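Local atomic coordinates of alpha-11 giardin (Giardia intestinalis, PDB entry 2II2), a protein that binds calcium and belongs to the annexin family, and probably takes part in calcium-dependent phospholipid binding and in the cytoskeletal rearrangements of parasite attachment and encystation. Residues 64-72 / 253-261; 78-86 / 96-104. All coordinates share one frame; numbering follows the deposited sequence.

Contact 1: residues 64-72 / 253-261; sequences PYEDVMALG and YEQAARITG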
ATOM      1  N   PRO A  64      14.106   4.281  -4.984  1.00  8.28           N
ATOM      2  CA  PRO A  64      12.684   4.607  -4.902  1.00  8.52           C
ATOM      3  C   PRO A  64      12.091   5.277  -6.141  1.00  7.83           C
ATOM      4  O   PRO A  64      10.909   5.076  -6.426  1.00  8.56           O
ATOM      5  CB  PRO A  64      12.581   5.486  -3.635  1.00  8.52           C
ATOM      6  CG  PRO A  64      13.935   6.030  -3.439  1.00 11.03           C
ATOM      7  CD  PRO A  64      14.898   4.976  -3.957  1.00  9.15           C
ATOM      8  N   TYR A  65      12.873   6.093  -6.850  1.00  7.84           N
ATOM      9  CA  TYR A  65      12.388   6.644  -8.107  1.00  7.77           C
ATOM     10  C   TYR A  65      12.107   5.501  -9.116  1.00  7.50           C
ATOM     11  O   TYR A  65      11.044   5.431  -9.715  1.00  7.69           O
ATOM     12  CB  TYR A  65      13.362   7.698  -8.671  1.00  8.43           C
ATOM     13  CG  TYR A  65      12.917   8.204 -10.027  1.00  7.89           C
ATOM     14  CD1 TYR A  65      12.070   9.311 -10.162  1.00  8.35           C
ATOM     15  CD2 TYR A  65      13.276   7.522 -11.174  1.00  9.09           C
ATOM     16  CE1 TYR A  65      11.634   9.732 -11.393  1.00  8.03           C
ATOM     17  CE2 TYR A  65      12.853   7.940 -12.419  1.00  9.44           C
ATOM     18  CZ  TYR A  65      12.027   9.045 -12.534  1.00  8.16           C
ATOM     19  OH  TYR A  65      11.589   9.459 -13.761  1.00  9.12           O
ATOM     20  N   GLU A  66      13.065   4.575  -9.262  1.00  8.00           N
ATOM     21  CA  GLU A  66      12.817   3.431 -10.138  1.00  7.91           C
ATOM     22  C   GLU A  66      11.584   2.647  -9.660  1.00  7.30           C
ATOM     23  O   GLU A  66      10.762   2.241 -10.472  1.00  7.91           O
ATOM     24  CB  GLU A  66      14.015   2.469 -10.139  1.00  8.59           C
ATOM     25  CG  GLU A  66      13.940   1.401 -11.246  1.00  9.77           C
ATOM     26  CD  GLU A  66      14.712   0.134 -10.932  1.00 11.27           C
ATOM     27  OE1 GLU A  66      14.243  -0.649 -10.051  1.00 12.97           O
ATOM     28  OE2 GLU A  66      15.774  -0.075 -11.552  1.00 11.84           O
ATOM     29  N   ASP A  67      11.472   2.424  -8.349  1.00  7.47           N
ATOM     30  CA  ASP A  67      10.378   1.638  -7.789  1.00  8.01           C
ATOM     31  C   ASP A  67       9.026   2.240  -8.144  1.00  7.09           C
ATOM     32  O   ASP A  67       8.128   1.534  -8.548  1.00  8.75           O
ATOM     33  CB  ASP A  67      10.435   1.589  -6.260  1.00  8.80           C
ATOM     34  CG  ASP A  67      11.507   0.689  -5.711  1.00 10.67           C
ATOM     35  OD1 ASP A  67      12.093  -0.114  -6.464  1.00 11.74           O
ATOM     36  OD2 ASP A  67      11.758   0.803  -4.488  1.00 12.54           O
ATOM     37  N   VAL A  68       8.866   3.550  -7.927  1.00  7.49           N
ATOM     38  CA  VAL A  68       7.559   4.161  -8.165  1.00  7.37           C
ATOM     39  C   VAL A  68       7.196   4.093  -9.644  1.00  7.24           C
ATOM     40  O   VAL A  68       6.041   3.869 -10.021  1.00  7.86           O
ATOM     41  CB  VAL A  68       7.458   5.598  -7.577  1.00  7.22           C
ATOM     42  CG1 VAL A  68       8.227   6.618  -8.400  1.00  7.83           C
ATOM     43  CG2 VAL A  68       5.989   5.991  -7.483  1.00  8.12           C
ATOM     44  N   MET A  69       8.191   4.258 -10.506  1.00  7.52           N
ATOM     45  CA  MET A  69       7.957   4.174 -11.944  1.00  8.29           C
ATOM     46  C   MET A  69       7.642   2.744 -12.406  1.00  7.96           C
ATOM     47  O   MET A  69       6.700   2.509 -13.208  1.00  8.71           O
ATOM     48  CB  MET A  69       9.165   4.727 -12.706  1.00  8.85           C
ATOM     49  CG  MET A  69       9.222   6.214 -12.803  1.00  8.62           C
ATOM     50  SD  MET A  69       7.854   6.782 -13.846  1.00 10.61           S
ATOM     51  CE  MET A  69       7.982   8.565 -13.686  1.00 10.82           C
ATOM     52  N   ALA A  70       8.427   1.779 -11.916  1.00  8.18           N
ATOM     53  CA  ALA A  70       8.207   0.392 -12.305  1.00  8.61           C
ATOM     54  C   ALA A  70       6.886  -0.160 -11.806  1.00  8.66           C
ATOM     55  O   ALA A  70       6.236  -0.921 -12.517  1.00  9.90           O
ATOM     56  CB  ALA A  70       9.359  -0.498 -11.864  1.00  9.92           C
ATOM     57  N   LEU A  71       6.508   0.220 -10.582  1.00  8.83           N
ATOM     58  CA  LEU A  71       5.213  -0.188 -10.068  1.00  8.71           C
ATOM     59  C   LEU A  71       4.078   0.558 -10.764  1.00  8.58           C
ATOM     60  O   LEU A  71       3.089  -0.060 -11.188  1.00  9.72           O
ATOM     61  CB  LEU A  71       5.141   0.030  -8.551  1.00 10.15           C
ATOM     62  CG  LEU A  71       6.003  -0.873  -7.668  1.00 11.29           C
ATOM     63  CD1 LEU A  71       5.889  -0.425  -6.221  1.00 12.60           C
ATOM     64  CD2 LEU A  71       5.641  -2.372  -7.805  1.00 12.33           C
ATOM     65  N   GLY A  72       4.235   1.872 -10.910  1.00  8.51           N
ATOM     66  CA  GLY A  72       3.180   2.699 -11.491  1.00  9.20           C
ATOM     67  C   GLY A  72       2.900   2.356 -12.957  1.00  9.15           C
ATOM     68  O   GLY A  72       1.751   2.406 -13.392  1.00 10.03           O
ATOM     69  N   TYR A 253      11.092   6.633   1.779  1.00  6.97           N
ATOM     70  CA  TYR A 253      10.944   6.742   0.345  1.00  6.80           C
ATOM     71  C   TYR A 253      10.507   5.417  -0.270  1.00  7.29           C
ATOM     72  O   TYR A 253       9.675   5.401  -1.195  1.00  7.58           O
ATOM     73  CB  TYR A 253      12.252   7.194  -0.317  1.00  8.04           C
ATOM     74  CG  TYR A 253      12.564   8.665  -0.205  1.00  8.61           C
ATOM     75  CD1 TYR A 253      12.924   9.226   1.035  1.00  9.44           C
ATOM     76  CD2 TYR A 253      12.568   9.488  -1.343  1.00  9.79           C
ATOM     77  CE1 TYR A 253      13.241  10.576   1.147  1.00 10.81           C
ATOM     78  CE2 TYR A 253      12.904  10.867  -1.229  1.00 10.64           C
ATOM     79  CZ  TYR A 253      13.252  11.372   0.016  1.00 10.93           C
ATOM     80  OH  TYR A 253      13.561  12.703   0.134  1.00 13.11           O
ATOM     81  N   GLU A 254      11.038   4.315   0.263  1.00  7.11           N
ATOM     82  CA  GLU A 254      10.606   2.994  -0.179  1.00  8.80           C
ATOM     83  C   GLU A 254       9.103   2.805  -0.005  1.00  7.35           C
ATOM     84  O   GLU A 254       8.399   2.350  -0.919  1.00  8.17           O
ATOM     85  CB  GLU A 254      11.363   1.949   0.628  1.00  9.91           C
ATOM     86  CG  GLU A 254      10.992   0.541   0.440  1.00 12.49           C
ATOM     87  CD  GLU A 254      11.649  -0.366   1.470  1.00 14.51           C
ATOM     88  OE1 GLU A 254      11.988   0.091   2.598  1.00 13.98           O
ATOM     89  OE2 GLU A 254      11.802  -1.562   1.149  1.00 17.74           O
ATOM     90  N   GLN A 255       8.616   3.114   1.184  1.00  7.38           N
ATOM     91  CA  GLN A 255       7.187   2.973   1.491  1.00  7.07           C
ATOM     92  C   GLN A 255       6.350   3.919   0.636  1.00  6.50           C
ATOM     93  O   GLN A 255       5.326   3.512   0.027  1.00  7.25           O
ATOM     94  CB  GLN A 255       6.942   3.248   2.970  1.00  7.98           C
ATOM     95  CG  GLN A 255       7.564   2.221   3.877  1.00  7.35           C
ATOM     96  CD  GLN A 255       7.582   2.681   5.309  1.00  7.72           C
ATOM     97  OE1 GLN A 255       6.691   3.425   5.747  1.00  7.57           O
ATOM     98  NE2 GLN A 255       8.523   2.161   6.075  1.00  7.67           N
ATOM     99  N   ALA A 256       6.771   5.179   0.527  1.00  6.62           N
ATOM    100  CA  ALA A 256       6.005   6.135  -0.247  1.00  6.57           C
ATOM    101  C   ALA A 256       5.940   5.724  -1.726  1.00  6.78           C
ATOM    102  O   ALA A 256       4.922   5.912  -2.382  1.00  6.85           O
ATOM    103  CB  ALA A 256       6.576   7.517  -0.082  1.00  7.79           C
ATOM    104  N   ALA A 257       7.054   5.197  -2.252  1.00  6.62           N
ATOM    105  CA  ALA A 257       7.094   4.738  -3.635  1.00  7.02           C
ATOM    106  C   ALA A 257       6.092   3.605  -3.855  1.00  6.41           C
ATOM    107  O   ALA A 257       5.355   3.598  -4.848  1.00  7.23           O
ATOM    108  CB  ALA A 257       8.501   4.305  -4.010  1.00  7.41           C
ATOM    109  N   ARG A 258       6.057   2.640  -2.936  1.00  7.19           N
ATOM    110  CA  ARG A 258       5.137   1.519  -3.086  1.00  7.26           C
ATOM    111  C   ARG A 258       3.671   1.927  -2.991  1.00  7.34           C
ATOM    112  O   ARG A 258       2.852   1.523  -3.819  1.00  7.32           O
ATOM    113  CB  ARG A 258       5.467   0.465  -2.048  1.00  7.46           C
ATOM    114  CG  ARG A 258       4.519  -0.703  -2.050  1.00  8.60           C
ATOM    115  CD  ARG A 258       4.843  -1.748  -0.989  1.00 10.34           C
ATOM    116  NE  ARG A 258       4.744  -1.242   0.375  1.00  9.37           N
ATOM    117  CZ  ARG A 258       5.764  -1.082   1.208  1.00  8.50           C
ATOM    118  NH1 ARG A 258       7.031  -1.296   0.833  1.00  9.68           N
ATOM    119  NH2 ARG A 258       5.507  -0.681   2.433  1.00  9.01           N
ATOM    120  N   ILE A 259       3.354   2.703  -1.954  1.00  6.91           N
ATOM    121  CA  ILE A 259       1.992   3.168  -1.738  1.00  6.85           C
ATOM    122  C   ILE A 259       1.517   3.972  -2.951  1.00  6.30           C
ATOM    123  O   ILE A 259       0.386   3.787  -3.435  1.00  7.03           O
ATOM    124  CB  ILE A 259       1.922   3.978  -0.442  1.00  7.13           C
ATOM    125  CG1 ILE A 259       2.227   3.086   0.755  1.00  7.98           C
ATOM    126  CG2 ILE A 259       0.562   4.652  -0.310  1.00  7.74           C
ATOM    127  CD1 ILE A 259       2.692   3.843   1.992  1.00  7.67           C
ATOM    128  N   THR A 260       2.364   4.876  -3.438  1.00  6.26           N
ATOM    129  CA  THR A 260       2.014   5.652  -4.619  1.00  7.25           C
ATOM    130  C   THR A 260       1.821   4.764  -5.845  1.00  6.64           C
ATOM    131  O   THR A 260       0.838   4.879  -6.557  1.00  7.36           O
ATOM    132  CB  THR A 260       3.141   6.679  -4.898  1.00  7.39           C
ATOM    133  OG1 THR A 260       3.260   7.571  -3.783  1.00  6.73           O
ATOM    134  CG2 THR A 260       2.873   7.477  -6.128  1.00  6.62           C
ATOM    135  N   GLY A 261       2.788   3.884  -6.105  1.00  7.29           N
ATOM    136  CA  GLY A 261       2.710   3.036  -7.279  1.00  8.02           C
ATOM    137  C   GLY A 261       1.469   2.163  -7.299  1.00  6.89           C
ATOM    138  O   GLY A 261       0.829   1.992  -8.346  1.00  8.69           O
TER
HETATM  139  O   HOH W   1       9.265   0.749  -3.052  1.00 10.11           O
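A257 presents its methyl group to three residues of the neighbouring helix. A257 CB lies 3.5 Å from P64 O and 3.9 Å from V68 CB, while D67 meets it through its own CB. One turn earlier, P64 sets CB and CG against Y253 CB, CG at 3.7 Å; proline suits this first turn of a helix because it needs no amide donor there. V68 turns CG2 anti to its backbone N, which carries this methyl to T260 CG2 at 3.7 Å and close to A257 O. Further along, L71 rests CD1 3.8 Å from R258 CA, with CB beside G261 CA. Having no side chain, G261 lets L71 CB come this near, and the CA atoms of G72 and G261 approach to 4.3 Å. The segments run almost parallel, 14° apart, with axes 8.2 Å from each other, in the all-helical annexin fold, joining helix 64-73 to the distant helix 249-263. E66, on helix 64-73, is a calcium ligand in another structure of the protein. The single polar link is a water that donates to both D67 OD2 and E254 O. Further out, T260 OG1 donates to A256 O, the carbonyl that also takes T260 N from its opposite face, and F305 covers V68 and T260. The Y253 hydroxyl is bonded to S290 N.

Contact 2: residues 78-86 / 96-104; sequences SARVNVIKK and AIHDVVLIA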
ATOM      1  N   SER A  78      -0.235  -7.384 -11.145  1.00 10.12           N
ATOM      2  CA  SER A  78       1.148  -7.792 -11.336  1.00 10.92           C
ATOM      3  C   SER A  78       2.073  -7.089 -10.346  1.00 10.39           C
ATOM      4  O   SER A  78       2.941  -7.714  -9.735  1.00 11.06           O
ATOM      5  CB  SER A  78       1.592  -7.492 -12.771  1.00 11.49           C
ATOM      6  OG  SER A  78       2.969  -7.669 -12.938  1.00 13.95           O
ATOM      7  N   ALA A  79       1.839  -5.799 -10.155  1.00  9.63           N
ATOM      8  CA  ALA A  79       2.605  -5.022  -9.188  1.00 10.10           C
ATOM      9  C   ALA A  79       2.461  -5.623  -7.786  1.00  9.76           C
ATOM     10  O   ALA A  79       3.445  -5.779  -7.058  1.00 10.06           O
ATOM     11  CB  ALA A  79       2.149  -3.567  -9.199  1.00 10.88           C
ATOM     12  N   ARG A  80       1.233  -5.954  -7.398  1.00  9.69           N
ATOM     13  CA  ARG A  80       0.998  -6.561  -6.085  1.00  9.56           C
ATOM     14  C   ARG A  80       1.735  -7.886  -5.941  1.00  9.90           C
ATOM     15  O   ARG A  80       2.329  -8.147  -4.878  1.00  9.69           O
ATOM     16  CB  ARG A  80      -0.493  -6.778  -5.864  1.00 10.27           C
ATOM     17  CG  ARG A  80      -1.297  -5.490  -5.659  1.00 11.15           C
ATOM     18  CD  ARG A  80      -2.717  -5.834  -5.306  1.00 12.91           C
ATOM     19  NE  ARG A  80      -3.600  -4.689  -5.528  1.00 13.91           N
ATOM     20  CZ  ARG A  80      -4.308  -4.062  -4.587  1.00 14.47           C
ATOM     21  NH1 ARG A  80      -4.276  -4.434  -3.308  1.00 14.79           N
ATOM     22  NH2 ARG A  80      -5.063  -3.040  -4.943  1.00 13.33           N
ATOM     23  N   VAL A  81       1.686  -8.736  -6.972  1.00 10.37           N
ATOM     24  CA  VAL A  81       2.421 -10.000  -6.908  1.00 10.93           C
ATOM     25  C   VAL A  81       3.917  -9.734  -6.686  1.00 10.90           C
ATOM     26  O   VAL A  81       4.558 -10.361  -5.822  1.00 11.12           O
ATOM     27  CB  VAL A  81       2.200 -10.823  -8.194  1.00 11.13           C
ATOM     28  CG1 VAL A  81       3.175 -12.008  -8.269  1.00 12.19           C
ATOM     29  CG2 VAL A  81       0.759 -11.309  -8.285  1.00 11.65           C
ATOM     30  N   ASN A  82       4.467  -8.792  -7.442  1.00 11.30           N
ATOM     31  CA  ASN A  82       5.894  -8.475  -7.301  1.00 11.47           C
ATOM     32  C   ASN A  82       6.239  -7.976  -5.900  1.00 10.37           C
ATOM     33  O   ASN A  82       7.252  -8.362  -5.324  1.00 10.62           O
ATOM     34  CB  ASN A  82       6.361  -7.516  -8.401  1.00 12.35           C
ATOM     35  CG  ASN A  82       6.221  -8.137  -9.775  1.00 15.92           C
ATOM     36  OD1 ASN A  82       6.135  -9.358  -9.906  1.00 18.45           O
ATOM     37  ND2 ASN A  82       6.160  -7.307 -10.788  1.00 17.89           N
ATOM     38  N   VAL A  83       5.384  -7.144  -5.338  1.00  9.83           N
ATOM     39  CA  VAL A  83       5.597  -6.611  -3.996  1.00  9.55           C
ATOM     40  C   VAL A  83       5.597  -7.752  -2.969  1.00  8.86           C
ATOM     41  O   VAL A  83       6.449  -7.780  -2.081  1.00  8.61           O
ATOM     42  CB  VAL A  83       4.510  -5.560  -3.653  1.00  9.29           C
ATOM     43  CG1 VAL A  83       4.526  -5.234  -2.155  1.00 10.28           C
ATOM     44  CG2 VAL A  83       4.714  -4.288  -4.485  1.00  9.53           C
ATOM     45  N   ILE A  84       4.636  -8.682  -3.045  1.00  9.16           N
ATOM     46  CA  ILE A  84       4.609  -9.808  -2.084  1.00 10.42           C
ATOM     47  C   ILE A  84       5.865 -10.643  -2.197  1.00  9.48           C
ATOM     48  O   ILE A  84       6.484 -10.986  -1.189  1.00  9.89           O
ATOM     49  CB  ILE A  84       3.383 -10.743  -2.266  1.00  9.97           C
ATOM     50  CG1 ILE A  84       2.093  -9.988  -1.963  1.00 12.40           C
ATOM     51  CG2 ILE A  84       3.492 -11.993  -1.370  1.00 12.18           C
ATOM     52  CD1 ILE A  84       1.973  -9.518  -0.536  1.00 14.97           C
ATOM     53  N   LYS A  85       6.245 -10.996  -3.423  1.00 10.21           N
ATOM     54  CA  LYS A  85       7.461 -11.803  -3.581  1.00 11.59           C
ATOM     55  C   LYS A  85       8.701 -11.119  -2.978  1.00 10.98           C
ATOM     56  O   LYS A  85       9.477 -11.761  -2.274  1.00 12.00           O
ATOM     57  CB  LYS A  85       7.679 -12.196  -5.045  1.00 12.36           C
ATOM     58  CG  LYS A  85       6.743 -13.311  -5.534  1.00 15.59           C
ATOM     59  CD  LYS A  85       6.831 -14.582  -4.675  1.00 20.21           C
ATOM     60  CE  LYS A  85       8.097 -15.378  -4.972  1.00 20.78           C
ATOM     61  NZ  LYS A  85       8.045 -16.747  -4.369  1.00 22.35           N
ATOM     62  N   LYS A  86       8.882  -9.827  -3.242  1.00 10.89           N
ATOM     63  CA  LYS A  86      10.015  -9.106  -2.690  1.00 10.43           C
ATOM     64  C   LYS A  86       9.940  -9.067  -1.165  1.00  9.77           C
ATOM     65  O   LYS A  86      10.956  -9.214  -0.464  1.00 10.29           O
ATOM     66  CB  LYS A  86      10.073  -7.686  -3.251  1.00 10.87           C
ATOM     67  CG  LYS A  86      11.225  -6.896  -2.721  1.00 13.41           C
ATOM     68  CD  LYS A  86      11.204  -5.448  -3.172  1.00 14.10           C
ATOM     69  CE  LYS A  86      12.477  -4.757  -2.676  1.00 16.18           C
ATOM     70  NZ  LYS A  86      12.466  -3.286  -2.832  1.00 19.09           N
ATOM     71  N   ALA A  96       4.948  -4.148   3.634  1.00  7.20           N
ATOM     72  CA  ALA A  96       4.645  -4.342   2.219  1.00  7.04           C
ATOM     73  C   ALA A  96       3.530  -5.381   2.026  1.00  6.90           C
ATOM     74  O   ALA A  96       2.625  -5.206   1.198  1.00  7.55           O
ATOM     75  CB  ALA A  96       5.884  -4.754   1.445  1.00  7.35           C
ATOM     76  N   ILE A  97       3.586  -6.489   2.780  1.00  6.81           N
ATOM     77  CA  ILE A  97       2.518  -7.493   2.667  1.00  6.71           C
ATOM     78  C   ILE A  97       1.174  -6.886   3.072  1.00  6.56           C
ATOM     79  O   ILE A  97       0.161  -7.078   2.393  1.00  7.29           O
ATOM     80  CB  ILE A  97       2.827  -8.756   3.528  1.00  6.67           C
ATOM     81  CG1 ILE A  97       4.174  -9.382   3.117  1.00  8.20           C
ATOM     82  CG2 ILE A  97       1.695  -9.751   3.374  1.00  7.60           C
ATOM     83  CD1 ILE A  97       4.741 -10.358   4.152  1.00  8.82           C
ATOM     84  N   HIS A  98       1.172  -6.145   4.168  1.00  6.80           N
ATOM     85  CA  HIS A  98      -0.035  -5.509   4.647  1.00  6.78           C
ATOM     86  C   HIS A  98      -0.624  -4.560   3.622  1.00  6.83           C
ATOM     87  O   HIS A  98      -1.835  -4.544   3.379  1.00  7.96           O
ATOM     88  CB  HIS A  98       0.239  -4.746   5.943  1.00  7.10           C
ATOM     89  CG  HIS A  98       0.441  -5.627   7.123  1.00  6.07           C
ATOM     90  ND1 HIS A  98       0.976  -5.152   8.296  1.00  6.82           N
ATOM     91  CD2 HIS A  98       0.208  -6.947   7.313  1.00  7.37           C
ATOM     92  CE1 HIS A  98       1.062  -6.146   9.161  1.00  7.10           C
ATOM     93  NE2 HIS A  98       0.576  -7.242   8.598  1.00  6.97           N
ATOM     94  N   ASP A  99       0.229  -3.736   3.018  1.00  7.12           N
ATOM     95  CA  ASP A  99      -0.268  -2.793   2.002  1.00  7.04           C
ATOM     96  C   ASP A  99      -1.062  -3.552   0.925  1.00  7.69           C
ATOM     97  O   ASP A  99      -2.147  -3.140   0.470  1.00  8.59           O
ATOM     98  CB  ASP A  99       0.886  -2.030   1.330  1.00  7.60           C
ATOM     99  CG  ASP A  99       1.566  -1.033   2.247  1.00  8.50           C
ATOM    100  OD1 ASP A  99       1.040  -0.758   3.335  1.00  9.69           O
ATOM    101  OD2 ASP A  99       2.650  -0.503   1.899  1.00 10.15           O
ATOM    102  N   VAL A 100      -0.506  -4.671   0.489  1.00  7.37           N
ATOM    103  CA  VAL A 100      -1.110  -5.460  -0.555  1.00  7.99           C
ATOM    104  C   VAL A 100      -2.396  -6.159  -0.150  1.00  7.63           C
ATOM    105  O   VAL A 100      -3.350  -6.119  -0.917  1.00  9.76           O
ATOM    106  CB  VAL A 100      -0.117  -6.480  -1.138  1.00  8.77           C
ATOM    107  CG1 VAL A 100      -0.817  -7.489  -2.045  1.00 10.46           C
ATOM    108  CG2 VAL A 100       0.979  -5.741  -1.889  1.00  9.84           C
ATOM    109  N   VAL A 101      -2.401  -6.839   1.002  1.00  7.69           N
ATOM    110  CA  VAL A 101      -3.541  -7.676   1.347  1.00  7.78           C
ATOM    111  C   VAL A 101      -4.595  -6.972   2.174  1.00  7.33           C
ATOM    112  O   VAL A 101      -5.750  -7.420   2.175  1.00  8.54           O
ATOM    113  CB  VAL A 101      -3.137  -9.032   2.025  1.00  8.20           C
ATOM    114  CG1 VAL A 101      -2.116  -9.785   1.128  1.00  8.96           C
ATOM    115  CG2 VAL A 101      -2.612  -8.866   3.443  1.00  9.77           C
ATOM    116  N   LEU A 102      -4.228  -5.906   2.882  1.00  7.20           N
ATOM    117  CA  LEU A 102      -5.206  -5.181   3.686  1.00  8.01           C
ATOM    118  C   LEU A 102      -5.975  -4.151   2.865  1.00  8.36           C
ATOM    119  O   LEU A 102      -7.132  -3.874   3.149  1.00 11.40           O
ATOM    120  CB  LEU A 102      -4.544  -4.524   4.902  1.00  8.14           C
ATOM    121  CG  LEU A 102      -3.835  -5.472   5.893  1.00  8.29           C
ATOM    122  CD1 LEU A 102      -3.334  -4.691   7.050  1.00  8.85           C
ATOM    123  CD2 LEU A 102      -4.749  -6.596   6.386  1.00  9.17           C
ATOM    124  N   ILE A 103      -5.344  -3.581   1.858  1.00  8.22           N
ATOM    125  CA  ILE A 103      -5.989  -2.562   1.049  1.00  8.81           C
ATOM    126  C   ILE A 103      -6.464  -3.211  -0.243  1.00  8.17           C
ATOM    127  O   ILE A 103      -5.871  -3.045  -1.321  1.00  9.30           O
ATOM    128  CB  ILE A 103      -5.069  -1.342   0.815  1.00  7.69           C
ATOM    129  CG1 ILE A 103      -4.500  -0.862   2.170  1.00  8.42           C
ATOM    130  CG2 ILE A 103      -5.851  -0.224   0.159  1.00  9.33           C
ATOM    131  CD1 ILE A 103      -3.574   0.316   2.034  1.00  9.93           C
ATOM    132  N   ALA A 104      -7.542  -3.985  -0.107  1.00  9.40           N
ATOM    133  CA  ALA A 104      -7.957  -4.880  -1.186  1.00  9.90           C
ATOM    134  C   ALA A 104      -9.388  -5.300  -0.994  1.00 10.54           C
ATOM    135  O   ALA A 104      -9.771  -5.723   0.101  1.00 11.33           O
ATOM    136  CB  ALA A 104      -7.071  -6.117  -1.232  1.00 11.27           C
TER
HETATM  137  O   HOH W   2      -6.981  -1.600  -3.406  1.00 11.85           O
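R80 sets CG anti to its carbonyl carbon (chi1 -70°) and then runs extended from CG to NE, taking its aliphatic part past V100 CG1 toward the C-terminal end of the facing helix. In I84 the first torsion likewise sets CG1 anti to the carbonyl carbon, and a bend at the next bond puts CD1 3.7 Å from V100 CB. The two segments form an antiparallel helical hairpin within the annexin fold, crossing at -148° with axes 9.0 Å apart. V100 sits at the middle of the interface: its CG2 packs 3.6 Å from V83 CG1, and CG1 lies against I84, a fit for valine, whose two methyls point in different directions. Smaller A96 admits V83 CG1, and I97 CG2 meets the tip of I84. Near the C-terminal end of helix 94-102 carbonyls lack their usual amide partners, which suits an arginine's planar N-H groups. N76 OD1 accepts a hydrogen bond from R80 NE, while E108 offers NH2 a long, weak ion pair. A water accepts from NH2 and donates to I103 O. R80 NH1 gives a weak bond to V100 O and a nearly straight one (178°, 2.9 Å) to I103 O, in the guanidinium plane.

After four N-terminal helices the chain enters helix 64-73 and passes directly into helix 76-89; a short connection then leads to helix 94-102, where contact 2 closes a local loop with nine residues between its segments. The chain runs on through many further helices before helix 249-263 returns to helix 64-73 in contact 1, closing a loop with 180 residues between its segments. Contact 2 thus lies wholly within the larger loop. The two are joined at R258: its NE forms a salt bridge to D99 OD2, and its side chain packs against V83 and A96. R220 binds the other carboxylate oxygen of D99, so helix 216-230 is tied to the same junction.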